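Local coordinates for protein BlEst2 (Bacillus licheniformis, PDB 6WPX) that probably hydrolyses ester bonds as an esterase or lipase whose C-terminal domain has autoinhibitory effects, at residues L300-F305 with T366-S371; G294-G299 with K376-F381. All coordinates share one frame; numbering follows the deposited sequence.

Contact 1. Residues L300-F305 with T366-S371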
# COMPACT_ATOMS: atom_id res chain seq x y z
N LEU A 300 10.78 20.12 20.76
CA LEU A 300 11.29 18.83 21.15
C LEU A 300 10.11 17.89 21.43
O LEU A 300 9.21 18.23 22.20
CB LEU A 300 12.18 18.94 22.40
CG LEU A 300 12.62 17.60 23.04
CD1 LEU A 300 13.60 16.84 22.16
CD2 LEU A 300 13.20 17.83 24.43
N ARG A 301 10.13 16.72 20.78
CA ARG A 301 9.13 15.69 21.03
C ARG A 301 9.87 14.41 21.31
O ARG A 301 10.70 13.97 20.51
CB ARG A 301 8.16 15.50 19.85
CG ARG A 301 7.14 14.36 20.07
CD ARG A 301 6.08 14.79 21.07
NE ARG A 301 4.93 13.89 21.15
CZ ARG A 301 3.70 14.21 20.79
NH1 ARG A 301 3.44 15.40 20.26
NH2 ARG A 301 2.71 13.33 20.92
N GLU A 302 9.54 13.80 22.44
CA GLU A 302 10.12 12.52 22.80
C GLU A 302 9.02 11.49 22.90
O GLU A 302 7.93 11.80 23.38
CB GLU A 302 10.91 12.60 24.11
CG GLU A 302 12.02 13.65 24.09
CD GLU A 302 13.02 13.63 25.24
OE1 GLU A 302 14.22 13.84 24.96
OE2 GLU A 302 12.62 13.46 26.42
N GLU A 303 9.30 10.27 22.42
CA GLU A 303 8.38 9.14 22.48
C GLU A 303 9.11 7.95 23.03
O GLU A 303 10.10 7.50 22.44
CB GLU A 303 7.78 8.80 21.09
CG GLU A 303 6.74 9.79 20.59
CD GLU A 303 5.42 9.89 21.35
OE1 GLU A 303 4.66 10.83 21.03
OE2 GLU A 303 5.17 9.08 22.27
N GLU A 304 8.63 7.44 24.15
CA GLU A 304 9.23 6.25 24.75
C GLU A 304 8.61 5.02 24.12
O GLU A 304 7.49 5.08 23.61
CB GLU A 304 9.01 6.22 26.26
CG GLU A 304 9.84 7.23 27.03
CD GLU A 304 9.73 7.11 28.54
OE1 GLU A 304 8.75 6.51 29.03
OE2 GLU A 304 10.63 7.63 29.23
N PHE A 305 9.33 3.93 24.12
CA PHE A 305 8.81 2.66 23.64
C PHE A 305 9.57 1.52 24.28
O PHE A 305 10.79 1.60 24.44
CB PHE A 305 8.78 2.54 22.09
CG PHE A 305 10.11 2.47 21.38
CD1 PHE A 305 10.79 3.64 21.03
CD2 PHE A 305 10.64 1.25 20.99
CE1 PHE A 305 12.01 3.57 20.35
CE2 PHE A 305 11.87 1.19 20.32
CZ PHE A 305 12.54 2.35 19.98
N THR A 366 13.21 0.32 28.10
CA THR A 366 12.56 1.50 27.56
C THR A 366 13.55 2.31 26.74
O THR A 366 14.51 2.89 27.27
CB THR A 366 11.96 2.37 28.68
OG1 THR A 366 11.21 1.55 29.56
CG2 THR A 366 11.09 3.52 28.13
N TRP A 367 13.29 2.38 25.45
CA TRP A 367 14.05 3.19 24.51
C TRP A 367 13.27 4.47 24.37
O TRP A 367 12.12 4.53 24.77
CB TRP A 367 14.09 2.51 23.14
CG TRP A 367 15.03 1.36 23.07
CD1 TRP A 367 14.95 0.19 23.76
CD2 TRP A 367 16.22 1.27 22.28
NE1 TRP A 367 15.99 -0.63 23.44
CE2 TRP A 367 16.79 0.00 22.51
CE3 TRP A 367 16.83 2.12 21.34
CZ2 TRP A 367 17.97 -0.42 21.90
CZ3 TRP A 367 17.99 1.69 20.70
CH2 TRP A 367 18.55 0.44 20.99
N LYS A 368 13.89 5.49 23.77
CA LYS A 368 13.25 6.78 23.58
C LYS A 368 13.75 7.41 22.31
O LYS A 368 14.96 7.46 22.06
CB LYS A 368 13.53 7.67 24.82
CG LYS A 368 12.96 9.10 24.75
CD LYS A 368 13.14 9.87 26.09
CE LYS A 368 14.57 10.20 26.44
NZ LYS A 368 14.66 11.13 27.61
N ILE A 369 12.81 7.88 21.49
CA ILE A 369 13.14 8.62 20.29
C ILE A 369 12.92 10.09 20.62
O ILE A 369 12.01 10.42 21.39
CB ILE A 369 12.37 8.16 19.01
CG1 ILE A 369 13.02 8.79 17.72
CG2 ILE A 369 10.88 8.52 19.10
CD1 ILE A 369 13.05 7.93 16.55
N ALA A 370 13.73 10.96 20.05
CA ALA A 370 13.59 12.39 20.24
C ALA A 370 13.74 13.08 18.90
O ALA A 370 14.64 12.76 18.13
CB ALA A 370 14.62 12.91 21.25
N SER A 371 12.83 14.01 18.60
CA SER A 371 12.89 14.82 17.39
C SER A 371 12.95 16.27 17.82
O SER A 371 12.08 16.74 18.56
CB SER A 371 11.67 14.60 16.51
OG SER A 371 11.74 15.38 15.33
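Arg301 to Phe305 pair with Ser371 to Trp367 as neighbouring antiparallel strands. Six backbone hydrogen bonds join them, two at each of the hydrogen-bonded pairs Arg301-Ser371, Glu303-Ile369 and Phe305-Trp367. Strand 300-307 is an outer strand of a small antiparallel sheet, and 365-372 lies between it and 326-330.

One face carries Glu302, Glu304, Lys368 and Ala370. Glu302 and Lys368 sit diagonally, and their side chains cross obliquely. Lys368 leaves with CG anti to its backbone N (chi1 178°) and bends at chi3. It forms a salt bridge whose hydrogen bond, NZ to Glu302 OE2 at 3.3 Å, is weak. The aliphatic part also touches, with Lys368 CD 3.6 Å from Glu302 OE2. An alanine in place of Lys368 would probably leave the Glu302 carboxylate without this cationic mate and freer to turn. Thr366 CG2 lies 3.9 Å from Glu304 CD.

On the other face, Trp367 CB sits over the Phe305 ring, offset toward its rim, in a CH-pi contact 3.7 Å from the ring centroid. The planes are 26° from parallel, but the indole is displaced so far that little of it faces the phenyl ring. Leu329 packs on both residues, and Trp367 NE1 is bonded to Ala363 O. Ile369 CG2 meets Glu303 CB at 3.7 Å. Arg301 NE forms a salt bridge to Glu303 OE1 at 3.1 Å, coming from above the carboxylate plane.

This face is thus mixed: Phe305, Trp367 and Ile369 make an apolar patch toward one end, the Arg301-Glu303 ion pair lies toward the other, and the Glu302-Lys368 pair occupies the more exposed face.

Contact 2. Residues G294-G299 with K376-F381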
# COMPACT_ATOMS: atom_id res chain seq x y z
N GLY A 294 1.95 9.20 16.76
CA GLY A 294 1.84 10.32 15.84
C GLY A 294 1.45 11.57 16.60
O GLY A 294 1.05 11.51 17.76
N GLY A 295 1.56 12.71 15.94
CA GLY A 295 1.22 13.97 16.58
C GLY A 295 1.87 15.11 15.85
O GLY A 295 2.22 14.99 14.67
N GLU A 296 2.04 16.20 16.55
CA GLU A 296 2.68 17.40 16.07
C GLU A 296 3.79 17.74 17.03
O GLU A 296 3.70 17.41 18.23
CB GLU A 296 1.67 18.55 15.98
CG GLU A 296 0.79 18.44 14.74
CD GLU A 296 -0.35 19.43 14.63
OE1 GLU A 296 -0.73 20.05 15.65
OE2 GLU A 296 -0.89 19.57 13.51
N ASN A 297 4.84 18.36 16.51
CA ASN A 297 5.99 18.76 17.30
C ASN A 297 6.42 20.16 16.86
O ASN A 297 6.74 20.39 15.70
CB ASN A 297 7.12 17.76 17.11
CG ASN A 297 8.41 18.13 17.81
OD1 ASN A 297 8.41 18.81 18.83
ND2 ASN A 297 9.52 17.65 17.28
N HIS A 298 6.43 21.09 17.81
CA HIS A 298 6.82 22.48 17.56
C HIS A 298 8.23 22.77 18.10
O HIS A 298 8.70 23.90 17.97
CB HIS A 298 5.80 23.44 18.18
CG HIS A 298 4.46 23.40 17.50
ND1 HIS A 298 3.57 22.38 17.72
CD2 HIS A 298 3.92 24.27 16.61
CE1 HIS A 298 2.51 22.66 16.99
NE2 HIS A 298 2.67 23.79 16.31
N GLY A 299 8.89 21.77 18.69
CA GLY A 299 10.23 21.91 19.23
C GLY A 299 10.86 20.56 19.50
O GLY A 299 11.38 19.92 18.59
N LYS A 376 7.79 23.74 12.64
CA LYS A 376 6.64 22.92 13.05
C LYS A 376 6.57 21.64 12.21
O LYS A 376 6.79 21.70 11.00
CB LYS A 376 5.39 23.79 12.91
CG LYS A 376 4.09 23.21 13.43
CD LYS A 376 2.92 24.12 13.17
CE LYS A 376 3.26 25.58 13.38
NZ LYS A 376 2.31 26.50 12.72
N GLU A 377 6.33 20.50 12.87
CA GLU A 377 6.23 19.24 12.10
C GLU A 377 5.05 18.40 12.57
O GLU A 377 4.66 18.52 13.69
CB GLU A 377 7.51 18.41 12.21
CG GLU A 377 7.64 17.70 13.54
CD GLU A 377 8.70 16.63 13.63
OE1 GLU A 377 9.17 16.19 12.59
OE2 GLU A 377 9.02 16.22 14.73
N ALA A 378 4.43 17.71 11.62
CA ALA A 378 3.50 16.62 11.95
C ALA A 378 4.36 15.35 11.81
O ALA A 378 5.20 15.31 10.93
CB ALA A 378 2.29 16.57 11.07
N PHE A 379 4.19 14.40 12.71
CA PHE A 379 5.00 13.21 12.64
C PHE A 379 4.22 11.92 12.76
O PHE A 379 3.08 11.90 13.22
CB PHE A 379 6.11 13.25 13.73
CG PHE A 379 5.62 12.98 15.14
CD1 PHE A 379 5.54 11.67 15.63
CD2 PHE A 379 5.23 14.01 15.97
CE1 PHE A 379 5.08 11.42 16.92
CE2 PHE A 379 4.79 13.76 17.27
CZ PHE A 379 4.71 12.47 17.73
N LEU A 380 4.86 10.84 12.35
CA LEU A 380 4.37 9.49 12.48
C LEU A 380 5.61 8.69 12.85
O LEU A 380 6.57 8.67 12.09
CB LEU A 380 3.73 8.98 11.17
CG LEU A 380 3.05 7.60 11.21
CD1 LEU A 380 1.97 7.53 12.31
CD2 LEU A 380 2.45 7.27 9.86
N PHE A 381 5.60 8.14 14.05
CA PHE A 381 6.71 7.38 14.63
C PHE A 381 6.35 5.92 14.59
O PHE A 381 5.32 5.53 15.12
CB PHE A 381 6.96 7.84 16.09
CG PHE A 381 7.93 6.96 16.85
CD1 PHE A 381 9.17 6.63 16.30
CD2 PHE A 381 7.60 6.45 18.10
CE1 PHE A 381 10.06 5.80 16.98
CE2 PHE A 381 8.50 5.64 18.80
CZ PHE A 381 9.73 5.33 18.24
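Phe379 lays one face of its ring over the backbone of Gly294 and Gly295. Gly295 N stands 3.5 Å above the plane, over the ring centre, and Gly294 C is offset toward the rim. The ring reaches them because CG lies between the backbone N and the carbonyl carbon (chi1 75°). A side chain on Gly295 would come up tight against CE2 of this ring. Its backbone angles would also jam a CB against the preceding carbonyl O. The Phe379 ring also stacks with that of Trp318.

The strands run antiparallel. Gly295-Phe379 and Asn297-Glu377 are the hydrogen-bonded pairs. Phe379 N gives a 2.8 Å bond to Gly295 O, and the return bond from Gly295 N to Phe379 O is longer, at 3.2 Å. This pair forms one edge of a five-stranded antiparallel sheet, in which 377-386 lies between 290-297 and 313-320. Helix 163-169 packs on the opposite face of the pair, where Trp164 touches Glu296 and Ala378.

Asn297 and Glu377 also join through their side chains. Asn297 ND2 points its N-H at Glu377 OE2, 3.0 Å away and close to the amide plane. It meets the carboxylate on the anti side. The other oxygen, OE1, is bonded to Ser320 and Trp318, so several donors hold this buried carboxylate in place. They would probably stabilise its charged form. Asn297 OD1 accepts from Gly299 N at 3.0 Å, closing an Asx turn where the strand ends.

At that end His298 and Lys376 lie side by side and point the same way. Lys376 CD comes within 3.2 Å of His298 NE2, a contact of the aliphatic chain with the imidazole.

From the N terminus, the chain runs along strand 290-297, turns through His298 and Gly299, and continues directly as strand 300-307. It then passes through further strands and returns along 365-372, where contact 1 closes a loop of 60 residues. A short link leads into 377-386, and contact 2 closes the wider loop of 76 residues. Contact 1 therefore nests within contact 2. The two pairs belong to different antiparallel sheets, whose facing sides meet at Phe305 CD1 and Phe381 CZ, 3.4 Å apart. Near the turns, Ser371 OG probably bonds Glu377 OE2, and Asn297 ND2 probably bonds Ser371 O, tying the sheets together.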